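Local atomic coordinates of Phospholipase/Carboxylesterase (Haliangium ochraceum, PDB entry 4Q82), a protein that probably hydrolyses carboxylic ester bonds as a phospholipase/carboxylesterase of the alpha/beta-hydrolase fold. Residues A80-F85 / V124-Q129; A51-R56 / G66-L71; R158-G163 / W271-S276; D139-F144 / I169-Y174. All coordinates share one frame; numbering follows the deposited sequence.

Contact 1. Residues A80-F85 / V124-Q129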
loop_
_atom_site.group_PDB
_atom_site.type_symbol
_atom_site.label_atom_id
_atom_site.label_comp_id
_atom_site.label_asym_id
_atom_site.label_seq_id
_atom_site.Cartn_x
_atom_site.Cartn_y
_atom_site.Cartn_z
ATOM N N ALA A 80 4.562 12.240 -10.764
ATOM C CA ALA A 80 3.677 11.075 -10.807
ATOM C C ALA A 80 3.090 10.781 -9.443
ATOM O O ALA A 80 3.753 11.001 -8.434
ATOM C CB ALA A 80 4.431 9.853 -11.321
ATOM N N PRO A 81 1.854 10.261 -9.399
ATOM C CA PRO A 81 1.367 9.760 -8.106
ATOM C C PRO A 81 2.271 8.646 -7.615
ATOM O O PRO A 81 2.923 7.990 -8.424
ATOM C CB PRO A 81 -0.044 9.237 -8.423
ATOM C CG PRO A 81 -0.057 9.036 -9.913
ATOM C CD PRO A 81 0.875 10.060 -10.482
ATOM N N LEU A 82 2.332 8.457 -6.301
ATOM C CA LEU A 82 3.211 7.466 -5.710
ATOM C C LEU A 82 2.390 6.444 -4.942
ATOM O O LEU A 82 1.476 6.801 -4.186
ATOM C CB LEU A 82 4.232 8.120 -4.768
ATOM C CG LEU A 82 5.016 7.198 -3.831
ATOM C CD1 LEU A 82 5.944 6.318 -4.648
ATOM C CD2 LEU A 82 5.828 8.050 -2.856
HETATM N N MSE A 83 2.717 5.172 -5.144
HETATM C CA MSE A 83 2.139 4.102 -4.356
HETATM C C MSE A 83 3.250 3.334 -3.671
HETATM O O MSE A 83 4.158 2.831 -4.342
HETATM C CB MSE A 83 1.313 3.153 -5.240
HETATM C CG MSE A 83 0.703 1.980 -4.475
HETATM SE SE MSE A 83 -0.093 0.647 -5.685
HETATM C CE MSE A 83 -1.431 1.786 -6.550
ATOM N N VAL A 84 3.179 3.221 -2.346
ATOM C CA VAL A 84 4.154 2.391 -1.640
ATOM C C VAL A 84 3.391 1.196 -1.080
ATOM O O VAL A 84 2.403 1.358 -0.345
ATOM C CB VAL A 84 4.877 3.158 -0.529
ATOM C CG1 VAL A 84 5.867 2.231 0.234
ATOM C CG2 VAL A 84 5.646 4.367 -1.128
ATOM N N PHE A 85 3.835 0.005 -1.465
ATOM C CA PHE A 85 3.146 -1.244 -1.105
ATOM C C PHE A 85 3.993 -2.061 -0.129
ATOM O O PHE A 85 5.193 -2.279 -0.387
ATOM C CB PHE A 85 2.863 -2.088 -2.359
ATOM C CG PHE A 85 2.625 -3.556 -2.041
ATOM C CD1 PHE A 85 1.418 -3.961 -1.482
ATOM C CD2 PHE A 85 3.620 -4.507 -2.263
ATOM C CE1 PHE A 85 1.174 -5.336 -1.158
ATOM C CE2 PHE A 85 3.413 -5.850 -1.947
ATOM C CZ PHE A 85 2.181 -6.276 -1.393
ATOM N N VAL A 124 4.168 5.730 -9.770
ATOM C CA VAL A 124 5.402 5.108 -9.331
ATOM C C VAL A 124 4.997 4.080 -8.277
ATOM O O VAL A 124 4.257 4.423 -7.350
ATOM C CB VAL A 124 6.390 6.131 -8.730
ATOM C CG1 VAL A 124 7.562 5.427 -8.072
ATOM C CG2 VAL A 124 6.867 7.100 -9.823
ATOM N N VAL A 125 5.443 2.827 -8.409
ATOM C CA VAL A 125 5.109 1.808 -7.396
ATOM C C VAL A 125 6.381 1.295 -6.751
ATOM O O VAL A 125 7.250 0.733 -7.436
ATOM C CB VAL A 125 4.323 0.599 -7.990
ATOM C CG1 VAL A 125 3.902 -0.380 -6.863
ATOM C CG2 VAL A 125 3.065 1.085 -8.720
ATOM N N LEU A 126 6.504 1.503 -5.445
ATOM C CA LEU A 126 7.666 1.008 -4.712
ATOM C C LEU A 126 7.244 -0.083 -3.741
ATOM O O LEU A 126 6.282 0.084 -2.995
ATOM C CB LEU A 126 8.357 2.134 -3.936
ATOM C CG LEU A 126 8.736 3.369 -4.739
ATOM C CD1 LEU A 126 9.451 4.364 -3.827
ATOM C CD2 LEU A 126 9.641 3.000 -5.914
ATOM N N SER A 127 7.981 -1.182 -3.730
ATOM C CA SER A 127 7.618 -2.315 -2.880
ATOM C C SER A 127 8.806 -2.712 -2.008
ATOM O O SER A 127 9.630 -3.551 -2.407
ATOM C CB SER A 127 7.156 -3.494 -3.743
ATOM O OG SER A 127 6.029 -3.139 -4.559
ATOM N N PRO A 128 8.920 -2.096 -0.820
ATOM C CA PRO A 128 10.075 -2.382 0.047
ATOM C C PRO A 128 9.988 -3.721 0.763
ATOM O O PRO A 128 8.888 -4.189 1.057
ATOM C CB PRO A 128 10.047 -1.232 1.067
ATOM C CG PRO A 128 8.567 -0.819 1.104
ATOM C CD PRO A 128 8.107 -0.969 -0.326
ATOM N N GLN A 129 11.139 -4.313 1.074
ATOM C CA GLN A 129 11.142 -5.570 1.822
ATOM C C GLN A 129 11.430 -5.284 3.284
ATOM O O GLN A 129 12.387 -4.562 3.616
ATOM C CB GLN A 129 12.189 -6.552 1.279
ATOM C CG GLN A 129 12.204 -7.910 2.007
ATOM C CD GLN A 129 12.945 -8.963 1.193
ATOM O OE1 GLN A 129 14.088 -8.752 0.770
ATOM N NE2 GLN A 129 12.291 -10.099 0.955
HETATM O O HOH W 1 6.487 -4.620 -0.295
#
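Four backbone hydrogen bonds join strands 80-85 and 124-128, parallel neighbours in the central sheet of an alpha/beta-hydrolase fold. The straightest runs from F85 N to L126 O, 2.9 Å long with an N-H...O angle of 173°. M83 uses both its N-H and its carbonyl: its N donates to V124 O over 2.8 Å, and its O accepts from L126 N. The bond from V124 N to P81 O is more bent, at 145°, and all four donors lie close to the C=O axes of their acceptors. CA-H...O contacts add to these: V84 CA to L126 O, V125 CA to M83 O and S127 CA to F85 O. At P128, which has no N-H to give, the pattern changes: its CD comes within 3.2 Å of F85 O, and a water donates instead, to F85 O at 2.7 Å and to P128 O at 2.8 Å.

Helix 138-151 covers L82, V84 and L126 on one face, which V124 shares. With CG anti to the backbone N (chi1 166°), L82 sends CD1 across the gap to V124 CG1, 3.9 Å away, and also onto L126 CG. V84 crosses P128 at about a right angle, its CG1 touching the ring at CD (3.9 Å). On the other face the SE of selenomethionine M83 faces V125 CG1; P108 packs on F85 and V125, P109 on F85 and S127. There the S127 hydroxyl meets the F85 ring at its edge, near the ring plane, with OG 3.6 Å from CD2.

Contact 2. Residues A51-R56 / G66-L71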
loop_
_atom_site.group_PDB
_atom_site.type_symbol
_atom_site.label_atom_id
_atom_site.label_comp_id
_atom_site.label_asym_id
_atom_site.label_seq_id
_atom_site.Cartn_x
_atom_site.Cartn_y
_atom_site.Cartn_z
ATOM N N ALA A 51 9.210 -4.241 -18.044
ATOM C CA ALA A 51 10.305 -3.497 -18.662
ATOM C C ALA A 51 10.766 -2.346 -17.782
ATOM O O ALA A 51 11.896 -1.891 -17.903
ATOM C CB ALA A 51 9.885 -2.979 -20.027
ATOM N N ARG A 52 9.905 -1.881 -16.878
ATOM C CA ARG A 52 10.267 -0.749 -16.026
ATOM C C ARG A 52 10.327 -1.142 -14.556
ATOM O O ARG A 52 10.195 -0.299 -13.679
ATOM C CB ARG A 52 9.275 0.403 -16.229
ATOM C CG ARG A 52 9.259 0.959 -17.674
ATOM C CD ARG A 52 8.147 1.988 -17.884
ATOM N NE ARG A 52 6.835 1.390 -17.640
ATOM C CZ ARG A 52 6.145 0.700 -18.544
ATOM N NH1 ARG A 52 6.628 0.528 -19.772
ATOM N NH2 ARG A 52 4.987 0.167 -18.213
ATOM N N LEU A 53 10.534 -2.426 -14.300
ATOM C CA LEU A 53 10.682 -2.934 -12.930
ATOM C C LEU A 53 12.150 -3.169 -12.627
ATOM O O LEU A 53 12.805 -3.927 -13.352
ATOM C CB LEU A 53 9.906 -4.234 -12.775
ATOM C CG LEU A 53 10.050 -4.946 -11.423
ATOM C CD1 LEU A 53 9.412 -4.074 -10.335
ATOM C CD2 LEU A 53 9.379 -6.317 -11.497
ATOM N N SER A 54 12.680 -2.510 -11.596
ATOM C CA SER A 54 14.099 -2.627 -11.243
ATOM C C SER A 54 14.291 -2.974 -9.773
ATOM O O SER A 54 13.616 -2.411 -8.908
ATOM C CB SER A 54 14.849 -1.331 -11.532
ATOM O OG SER A 54 14.691 -0.957 -12.887
ATOM N N VAL A 55 15.224 -3.880 -9.494
ATOM C CA VAL A 55 15.544 -4.250 -8.119
ATOM C C VAL A 55 16.490 -3.210 -7.533
ATOM O O VAL A 55 17.435 -2.749 -8.197
ATOM C CB VAL A 55 16.160 -5.674 -8.050
ATOM C CG1 VAL A 55 17.602 -5.683 -8.561
ATOM C CG2 VAL A 55 16.060 -6.250 -6.637
ATOM N N ARG A 56 16.224 -2.805 -6.298
ATOM C CA ARG A 56 17.056 -1.808 -5.625
ATOM C C ARG A 56 17.468 -2.358 -4.271
ATOM O O ARG A 56 16.833 -2.072 -3.255
ATOM C CB ARG A 56 16.313 -0.487 -5.468
ATOM C CG ARG A 56 15.839 0.117 -6.784
ATOM C CD ARG A 56 17.013 0.708 -7.578
ATOM N NE ARG A 56 16.523 1.283 -8.830
ATOM C CZ ARG A 56 17.171 1.241 -9.991
ATOM N NH1 ARG A 56 18.363 0.663 -10.077
ATOM N NH2 ARG A 56 16.630 1.790 -11.074
ATOM N N GLY A 66 15.748 -2.678 1.140
ATOM C CA GLY A 66 15.761 -3.084 -0.261
ATOM C C GLY A 66 14.335 -2.918 -0.811
ATOM O O GLY A 66 13.369 -3.036 -0.059
ATOM N N PHE A 67 14.187 -2.637 -2.100
ATOM C CA PHE A 67 12.839 -2.506 -2.678
ATOM C C PHE A 67 12.820 -2.742 -4.174
ATOM O O PHE A 67 13.855 -2.631 -4.853
ATOM C CB PHE A 67 12.247 -1.121 -2.369
ATOM C CG PHE A 67 12.994 0.034 -2.992
ATOM C CD1 PHE A 67 14.130 0.560 -2.388
ATOM C CD2 PHE A 67 12.530 0.627 -4.168
ATOM C CE1 PHE A 67 14.803 1.641 -2.955
ATOM C CE2 PHE A 67 13.206 1.708 -4.744
ATOM C CZ PHE A 67 14.338 2.212 -4.132
ATOM N N TRP A 68 11.628 -3.068 -4.681
ATOM C CA TRP A 68 11.359 -3.089 -6.118
ATOM C C TRP A 68 10.869 -1.729 -6.554
ATOM O O TRP A 68 9.975 -1.165 -5.935
ATOM C CB TRP A 68 10.295 -4.142 -6.497
ATOM C CG TRP A 68 10.810 -5.539 -6.362
ATOM C CD1 TRP A 68 10.652 -6.373 -5.294
ATOM C CD2 TRP A 68 11.639 -6.235 -7.296
ATOM N NE1 TRP A 68 11.306 -7.568 -5.520
ATOM C CE2 TRP A 68 11.914 -7.508 -6.747
ATOM C CE3 TRP A 68 12.157 -5.912 -8.558
ATOM C CZ2 TRP A 68 12.689 -8.454 -7.407
ATOM C CZ3 TRP A 68 12.922 -6.865 -9.226
ATOM C CH2 TRP A 68 13.183 -8.116 -8.647
ATOM N N GLU A 69 11.444 -1.222 -7.639
ATOM C CA GLU A 69 11.069 0.069 -8.200
ATOM C C GLU A 69 10.358 -0.136 -9.521
ATOM O O GLU A 69 10.921 -0.722 -10.450
ATOM C CB GLU A 69 12.313 0.939 -8.385
ATOM C CG GLU A 69 12.115 2.191 -9.185
ATOM C CD GLU A 69 13.440 2.675 -9.746
ATOM O OE1 GLU A 69 14.247 3.277 -8.990
ATOM O OE2 GLU A 69 13.680 2.414 -10.942
ATOM N N TYR A 70 9.108 0.308 -9.589
ATOM C CA TYR A 70 8.374 0.345 -10.851
ATOM C C TYR A 70 8.112 1.794 -11.260
ATOM O O TYR A 70 7.538 2.570 -10.488
ATOM C CB TYR A 70 7.025 -0.408 -10.777
ATOM C CG TYR A 70 6.231 -0.158 -12.051
ATOM C CD1 TYR A 70 6.634 -0.726 -13.260
ATOM C CD2 TYR A 70 5.121 0.685 -12.058
ATOM C CE1 TYR A 70 5.919 -0.501 -14.442
ATOM C CE2 TYR A 70 4.407 0.936 -13.253
ATOM C CZ TYR A 70 4.818 0.332 -14.428
ATOM O OH TYR A 70 4.131 0.569 -15.595
ATOM N N LEU A 71 8.524 2.151 -12.476
ATOM C CA LEU A 71 8.271 3.484 -13.015
ATOM C C LEU A 71 7.222 3.393 -14.117
ATOM O O LEU A 71 7.258 2.487 -14.954
ATOM C CB LEU A 71 9.563 4.115 -13.547
ATOM C CG LEU A 71 10.716 4.205 -12.549
ATOM C CD1 LEU A 71 11.962 4.724 -13.253
ATOM C CD2 LEU A 71 10.362 5.076 -11.362
HETATM O O HOH W 2 12.643 0.862 -12.828
#
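A beta hairpin, strands 53-56 and 67-70, builds this contact; backbone bonds in both directions link S54 with E69 and R56 with F67, leaving L53-Y70 and V55-W68 as the non-hydrogen-bonded pairs. R56 lays its CB over the centre of the F67 ring, 3.6 Å from the centroid. A bend at chi2 (-74°) then carries the guanidinium above S54 CB to grip E69 side-on: R56 NE reaches E69 OE1 at 3.0 Å and NH2 reaches OE2 at 3.0 Å, both oxygens met from above the carboxylate plane. Y152 OH also bonds E69 OE1, and a water joins OE2 to S54 OG and R52 O. An alanine in place of R56 removes the guanidinium and the CG that lies on F67 CE2 and CZ, and would probably leave the E69 carboxylate less well held across the strands. This hairpin forms one edge of the alpha/beta-hydrolase sheet, strand 67-70 running antiparallel beside 124-128. On the reverse side V55 CG2 sits over the six-membered ring of W68, 4.0 Å from its centroid, while W68 NE1 bonds L100 O. R52 lies alongside Y70, its NH2 bonding Y70 OH almost straight (2.8 Å, 175°) in the guanidinium plane, and its NH1 pairs with D45.

Contact 3. Residues R158-G163 / W271-S276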
loop_
_atom_site.group_PDB
_atom_site.type_symbol
_atom_site.label_atom_id
_atom_site.label_comp_id
_atom_site.label_asym_id
_atom_site.label_seq_id
_atom_site.Cartn_x
_atom_site.Cartn_y
_atom_site.Cartn_z
ATOM N N ARG A 158 -0.430 13.316 -4.020
ATOM C CA ARG A 158 -1.013 12.016 -4.337
ATOM C C ARG A 158 -0.071 10.886 -3.955
ATOM O O ARG A 158 0.410 10.148 -4.810
ATOM C CB ARG A 158 -1.382 11.937 -5.827
ATOM C CG ARG A 158 -2.608 12.777 -6.156
ATOM C CD ARG A 158 -3.022 12.657 -7.611
ATOM N NE ARG A 158 -1.996 13.166 -8.516
ATOM C CZ ARG A 158 -1.841 12.756 -9.771
ATOM N NH1 ARG A 158 -2.643 11.821 -10.272
ATOM N NH2 ARG A 158 -0.877 13.273 -10.524
ATOM N N ILE A 159 0.182 10.776 -2.651
ATOM C CA ILE A 159 0.956 9.679 -2.089
ATOM C C ILE A 159 0.003 8.652 -1.471
ATOM O O ILE A 159 -0.769 8.982 -0.567
ATOM C CB ILE A 159 1.963 10.186 -1.017
ATOM C CG1 ILE A 159 2.920 11.231 -1.617
ATOM C CG2 ILE A 159 2.735 9.006 -0.415
ATOM C CD1 ILE A 159 3.597 12.080 -0.561
ATOM N N TYR A 160 0.060 7.417 -1.970
ATOM C CA TYR A 160 -0.840 6.330 -1.543
ATOM C C TYR A 160 -0.101 5.206 -0.832
ATOM O O TYR A 160 0.968 4.777 -1.261
ATOM C CB TYR A 160 -1.590 5.778 -2.763
ATOM C CG TYR A 160 -2.260 6.882 -3.544
ATOM C CD1 TYR A 160 -3.181 7.727 -2.923
ATOM C CD2 TYR A 160 -1.979 7.086 -4.896
ATOM C CE1 TYR A 160 -3.796 8.750 -3.623
ATOM C CE2 TYR A 160 -2.606 8.102 -5.611
ATOM C CZ TYR A 160 -3.519 8.925 -4.968
ATOM O OH TYR A 160 -4.154 9.934 -5.675
ATOM N N LEU A 161 -0.668 4.751 0.279
ATOM C CA LEU A 161 -0.064 3.697 1.083
ATOM C C LEU A 161 -0.930 2.460 0.971
ATOM O O LEU A 161 -2.146 2.546 1.138
ATOM C CB LEU A 161 0.059 4.159 2.545
ATOM C CG LEU A 161 0.612 3.155 3.567
ATOM C CD1 LEU A 161 2.060 2.799 3.219
ATOM C CD2 LEU A 161 0.518 3.776 4.971
ATOM N N THR A 162 -0.341 1.296 0.711
ATOM C CA THR A 162 -1.178 0.095 0.659
ATOM C C THR A 162 -0.393 -1.106 1.175
ATOM O O THR A 162 0.851 -1.117 1.165
ATOM C CB THR A 162 -1.720 -0.152 -0.796
ATOM O OG1 THR A 162 -2.631 -1.267 -0.802
ATOM C CG2 THR A 162 -0.576 -0.409 -1.774
ATOM N N GLY A 163 -1.102 -2.096 1.712
ATOM C CA GLY A 163 -0.406 -3.288 2.157
ATOM C C GLY A 163 -1.371 -4.418 2.438
ATOM O O GLY A 163 -2.591 -4.213 2.503
ATOM N N TRP A 271 -10.122 4.571 -7.268
ATOM C CA TRP A 271 -10.480 5.171 -5.982
ATOM C C TRP A 271 -9.292 5.949 -5.404
ATOM O O TRP A 271 -9.450 7.100 -4.977
ATOM C CB TRP A 271 -10.962 4.104 -4.975
ATOM C CG TRP A 271 -11.377 4.717 -3.650
ATOM C CD1 TRP A 271 -12.576 5.326 -3.350
ATOM C CD2 TRP A 271 -10.573 4.812 -2.466
ATOM N NE1 TRP A 271 -12.563 5.777 -2.034
ATOM C CE2 TRP A 271 -11.346 5.475 -1.478
ATOM C CE3 TRP A 271 -9.274 4.391 -2.139
ATOM C CZ2 TRP A 271 -10.861 5.717 -0.179
ATOM C CZ3 TRP A 271 -8.796 4.638 -0.850
ATOM C CH2 TRP A 271 -9.591 5.290 0.110
ATOM N N LEU A 272 -8.109 5.334 -5.383
ATOM C CA LEU A 272 -6.917 6.052 -4.916
ATOM C C LEU A 272 -6.744 7.360 -5.670
ATOM O O LEU A 272 -6.630 8.435 -5.077
ATOM C CB LEU A 272 -5.655 5.191 -5.073
ATOM C CG LEU A 272 -5.484 4.083 -4.017
ATOM C CD1 LEU A 272 -4.264 3.197 -4.376
ATOM C CD2 LEU A 272 -5.281 4.670 -2.638
ATOM N N LEU A 273 -6.764 7.271 -6.991
ATOM C CA LEU A 273 -6.518 8.456 -7.817
ATOM C C LEU A 273 -7.591 9.534 -7.630
ATOM O O LEU A 273 -7.361 10.704 -7.934
ATOM C CB LEU A 273 -6.414 8.046 -9.293
ATOM C CG LEU A 273 -5.102 7.305 -9.614
ATOM C CD1 LEU A 273 -5.191 6.585 -10.940
ATOM C CD2 LEU A 273 -3.914 8.265 -9.617
ATOM N N SER A 274 -8.756 9.156 -7.115
ATOM C CA SER A 274 -9.771 10.165 -6.823
ATOM C C SER A 274 -9.451 10.938 -5.524
ATOM O O SER A 274 -10.085 11.949 -5.220
ATOM C CB SER A 274 -11.157 9.525 -6.737
ATOM O OG SER A 274 -11.330 8.857 -5.503
ATOM N N GLN A 275 -8.460 10.471 -4.769
ATOM C CA GLN A 275 -8.067 11.129 -3.517
ATOM C C GLN A 275 -6.818 11.964 -3.690
ATOM O O GLN A 275 -5.912 11.567 -4.415
ATOM C CB GLN A 275 -7.818 10.077 -2.418
ATOM C CG GLN A 275 -8.934 9.045 -2.318
ATOM C CD GLN A 275 -10.265 9.672 -1.959
ATOM O OE1 GLN A 275 -10.309 10.683 -1.279
ATOM N NE2 GLN A 275 -11.355 9.062 -2.405
ATOM N N SER A 276 -6.745 13.103 -3.005
ATOM C CA SER A 276 -5.535 13.900 -3.023
ATOM C C SER A 276 -5.516 14.856 -1.844
ATOM O O SER A 276 -6.565 15.167 -1.281
ATOM C CB SER A 276 -5.420 14.690 -4.334
ATOM O OG SER A 276 -6.431 15.670 -4.404
HETATM O O HOH W 3 -5.421 11.629 -9.836
#
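Strand 158-163 runs through the sheet interior, whereas segment 271-276 starts in the last turn of helix 268-273 and ends in an extended tail at Q275 and S276. The tail comes back to the start of the strand, bringing the CA atoms of R158 and S276 to 5.1 Å, while those of Y160 and L272 stay 7.0 Å apart. Y160 carries the contact. Its CG lies anti to the carbonyl carbon (chi1 -52°), so the ring reaches under the helix, where L272 CB sits over its centre, 4.0 Å from the centroid and 5° off the normal. The carbonyl of R158 covers the opposite face near its rim. L272 CD2 slides back along the ring to Y160 CD1 (3.7 Å). At the far edge Y160 OH donates to Q275 O over 2.7 Å, nearly along the C=O axis, fixing the tail by its backbone. R158 CG packs against S276 CB (3.9 Å); R158 NE forms a salt bridge with D155, and a water bridges NH1, weakly, to L273 O. Packing of a C-terminal helix on this strand fits the alpha/beta-hydrolase fold, and the sulfonylated serine two residues past G163 is consistent with a nucleophile elbow.

Contact 4. Residues D139-F144 / I169-Y174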
loop_
_atom_site.group_PDB
_atom_site.type_symbol
_atom_site.label_atom_id
_atom_site.label_comp_id
_atom_site.label_asym_id
_atom_site.label_seq_id
_atom_site.Cartn_x
_atom_site.Cartn_y
_atom_site.Cartn_z
ATOM N N ASP A 139 7.679 3.625 12.233
ATOM C CA ASP A 139 8.794 4.494 11.876
ATOM C C ASP A 139 9.519 3.993 10.631
ATOM O O ASP A 139 10.030 4.783 9.851
ATOM C CB ASP A 139 9.776 4.624 13.041
ATOM C CG ASP A 139 9.234 5.496 14.168
ATOM O OD1 ASP A 139 8.147 6.101 14.021
ATOM O OD2 ASP A 139 9.903 5.583 15.206
ATOM N N GLU A 140 9.570 2.680 10.444
ATOM C CA GLU A 140 10.148 2.129 9.216
ATOM C C GLU A 140 9.364 2.609 7.990
ATOM O O GLU A 140 9.937 3.021 6.964
ATOM C CB GLU A 140 10.165 0.602 9.309
ATOM C CG GLU A 140 10.645 -0.156 8.067
ATOM C CD GLU A 140 10.591 -1.679 8.279
ATOM O OE1 GLU A 140 10.191 -2.130 9.385
ATOM O OE2 GLU A 140 10.949 -2.426 7.351
ATOM N N ILE A 141 8.043 2.596 8.111
ATOM C CA ILE A 141 7.185 3.023 7.018
ATOM C C ILE A 141 7.305 4.535 6.805
ATOM O O ILE A 141 7.381 4.999 5.663
ATOM C CB ILE A 141 5.718 2.603 7.281
ATOM C CG1 ILE A 141 5.625 1.068 7.277
ATOM C CG2 ILE A 141 4.781 3.176 6.233
ATOM C CD1 ILE A 141 4.246 0.543 7.611
ATOM N N ARG A 142 7.340 5.302 7.902
ATOM C CA ARG A 142 7.572 6.750 7.798
ATOM C C ARG A 142 8.879 7.056 7.065
ATOM O O ARG A 142 8.918 7.894 6.147
ATOM C CB ARG A 142 7.617 7.411 9.189
ATOM C CG ARG A 142 7.961 8.907 9.105
ATOM C CD ARG A 142 8.616 9.449 10.349
ATOM N NE ARG A 142 9.803 8.694 10.746
ATOM C CZ ARG A 142 10.292 8.698 11.983
ATOM N NH1 ARG A 142 9.697 9.429 12.916
ATOM N NH2 ARG A 142 11.376 7.986 12.287
ATOM N N ASP A 143 9.958 6.399 7.496
ATOM C CA ASP A 143 11.269 6.689 6.933
ATOM C C ASP A 143 11.297 6.332 5.448
ATOM O O ASP A 143 11.890 7.054 4.649
ATOM C CB ASP A 143 12.388 5.940 7.670
ATOM C CG ASP A 143 12.583 6.412 9.105
ATOM O OD1 ASP A 143 12.060 7.482 9.493
ATOM O OD2 ASP A 143 13.274 5.695 9.854
ATOM N N PHE A 144 10.677 5.220 5.068
ATOM C CA PHE A 144 10.710 4.834 3.662
ATOM C C PHE A 144 9.860 5.778 2.813
ATOM O O PHE A 144 10.210 6.083 1.669
ATOM C CB PHE A 144 10.230 3.384 3.429
ATOM C CG PHE A 144 10.462 2.919 2.009
ATOM C CD1 PHE A 144 9.467 3.029 1.057
ATOM C CD2 PHE A 144 11.717 2.468 1.612
ATOM C CE1 PHE A 144 9.677 2.664 -0.254
ATOM C CE2 PHE A 144 11.941 2.089 0.289
ATOM C CZ PHE A 144 10.918 2.190 -0.643
ATOM N N ILE A 169 -1.061 -4.278 8.715
ATOM C CA ILE A 169 -0.915 -4.070 10.155
ATOM C C ILE A 169 0.075 -2.923 10.390
ATOM O O ILE A 169 -0.192 -2.003 11.173
ATOM C CB ILE A 169 -0.451 -5.350 10.854
ATOM C CG1 ILE A 169 -1.616 -6.353 10.909
ATOM C CG2 ILE A 169 0.056 -5.046 12.273
ATOM C CD1 ILE A 169 -1.205 -7.777 11.257
ATOM N N GLY A 170 1.201 -2.967 9.685
ATOM C CA GLY A 170 2.207 -1.927 9.863
ATOM C C GLY A 170 1.672 -0.570 9.419
ATOM O O GLY A 170 1.940 0.459 10.055
ATOM N N SER A 171 0.945 -0.560 8.307
ATOM C CA SER A 171 0.408 0.685 7.766
ATOM C C SER A 171 -0.606 1.301 8.713
ATOM O O SER A 171 -0.650 2.521 8.871
ATOM C CB SER A 171 -0.227 0.432 6.386
ATOM O OG SER A 171 0.813 0.198 5.442
ATOM N N TRP A 172 -1.437 0.456 9.338
ATOM C CA TRP A 172 -2.361 0.949 10.352
ATOM C C TRP A 172 -1.593 1.551 11.524
ATOM O O TRP A 172 -1.948 2.620 12.045
ATOM C CB TRP A 172 -3.269 -0.184 10.862
ATOM C CG TRP A 172 -4.496 -0.521 10.011
ATOM C CD1 TRP A 172 -4.709 -1.678 9.308
ATOM C CD2 TRP A 172 -5.681 0.288 9.826
ATOM N NE1 TRP A 172 -5.952 -1.649 8.715
ATOM C CE2 TRP A 172 -6.570 -0.456 9.017
ATOM C CE3 TRP A 172 -6.091 1.547 10.303
ATOM C CZ2 TRP A 172 -7.833 0.017 8.657
ATOM C CZ3 TRP A 172 -7.351 2.032 9.925
ATOM C CH2 TRP A 172 -8.199 1.276 9.106
ATOM N N ASN A 173 -0.526 0.871 11.949
ATOM C CA ASN A 173 0.260 1.382 13.075
ATOM C C ASN A 173 0.990 2.667 12.702
ATOM O O ASN A 173 1.219 3.545 13.547
ATOM C CB ASN A 173 1.248 0.331 13.543
ATOM C CG ASN A 173 0.594 -0.684 14.444
ATOM O OD1 ASN A 173 -0.377 -0.360 15.149
ATOM N ND2 ASN A 173 1.115 -1.907 14.447
ATOM N N TYR A 174 1.358 2.758 11.429
ATOM C CA TYR A 174 1.973 3.978 10.907
ATOM C C TYR A 174 1.013 5.157 11.060
ATOM O O TYR A 174 1.403 6.247 11.505
ATOM C CB TYR A 174 2.368 3.798 9.438
ATOM C CG TYR A 174 2.557 5.111 8.709
ATOM C CD1 TYR A 174 3.724 5.870 8.880
ATOM C CD2 TYR A 174 1.564 5.603 7.851
ATOM C CE1 TYR A 174 3.896 7.092 8.230
ATOM C CE2 TYR A 174 1.732 6.841 7.188
ATOM C CZ TYR A 174 2.896 7.566 7.379
ATOM O OH TYR A 174 3.067 8.775 6.726
#
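The methyl tip of an isoleucine is pressed straight onto helix backbone here: I141 CD1 lies 3.3 Å from G170 C, close for two carbons. The absence of a side chain at G170 permits this, because a CB there would fall 3.3 Å from the same methyl. Segments 139-144 and 169-174, of helices 138-151 and 167-178, cross almost perpendicularly, at -81°, with axes 9.0 Å apart, and meet through apolar and aromatic packing. I141 reaches across with CG1 anti to the carbonyl carbon and an extended chi2 (176°), while its other branch, CG2, rests over the Y174 ring face, 4.2 Å from the centroid. Further along that ring, CE1 tucks against R142 CA at 3.7 Å, and R142 CB sits at the ring edge in its plane; Y174 OH bonds T182 OG1.

Beyond CB, R142 turns away from the interface. A bend at chi3 (54°) lets NE and NH2 both bond D143 OD1, each at 2.9 Å. D139 OD1, also bonded by H178 NE2, lies over the guanidinium face in a long charge pairing. An alanine in place of R142 removes the guanidinium, and the like charges of D139 and D143 would probably be less well balanced on this side of the helix. Below the crossing, L161 of strand 158-163 touches I141, S171 and Y174, W86 of strand 80-86 meets I141 and S171, and L189 of strand 186-190 packs on S171 and W172.

Overall arrangement
From the N terminus, contact 2 closes first, folding the edge hairpin through a nine-residue connection. Contact 1 follows and closes a longer excursion, which includes helices 97-100 and 107-113, by setting strand 124-128 between the hairpin and strand 80-86. Q129 N to G66 O and L82 O to Y160 N, both probable hydrogen bonds, extend the sheet from contact 1 to contacts 2 and 3. Contacts 4 and 3 cross: segments 139-144, 158-163, 169-174 and 271-276 alternate. Contact 4 joins two helices over the sheet, while contact 3 brings the C terminus back to its middle. Strand 158-163 leads into helix 167-178, a connection contacts 3 and 4 share, and F144 links contact 4 to contacts 1 and 2.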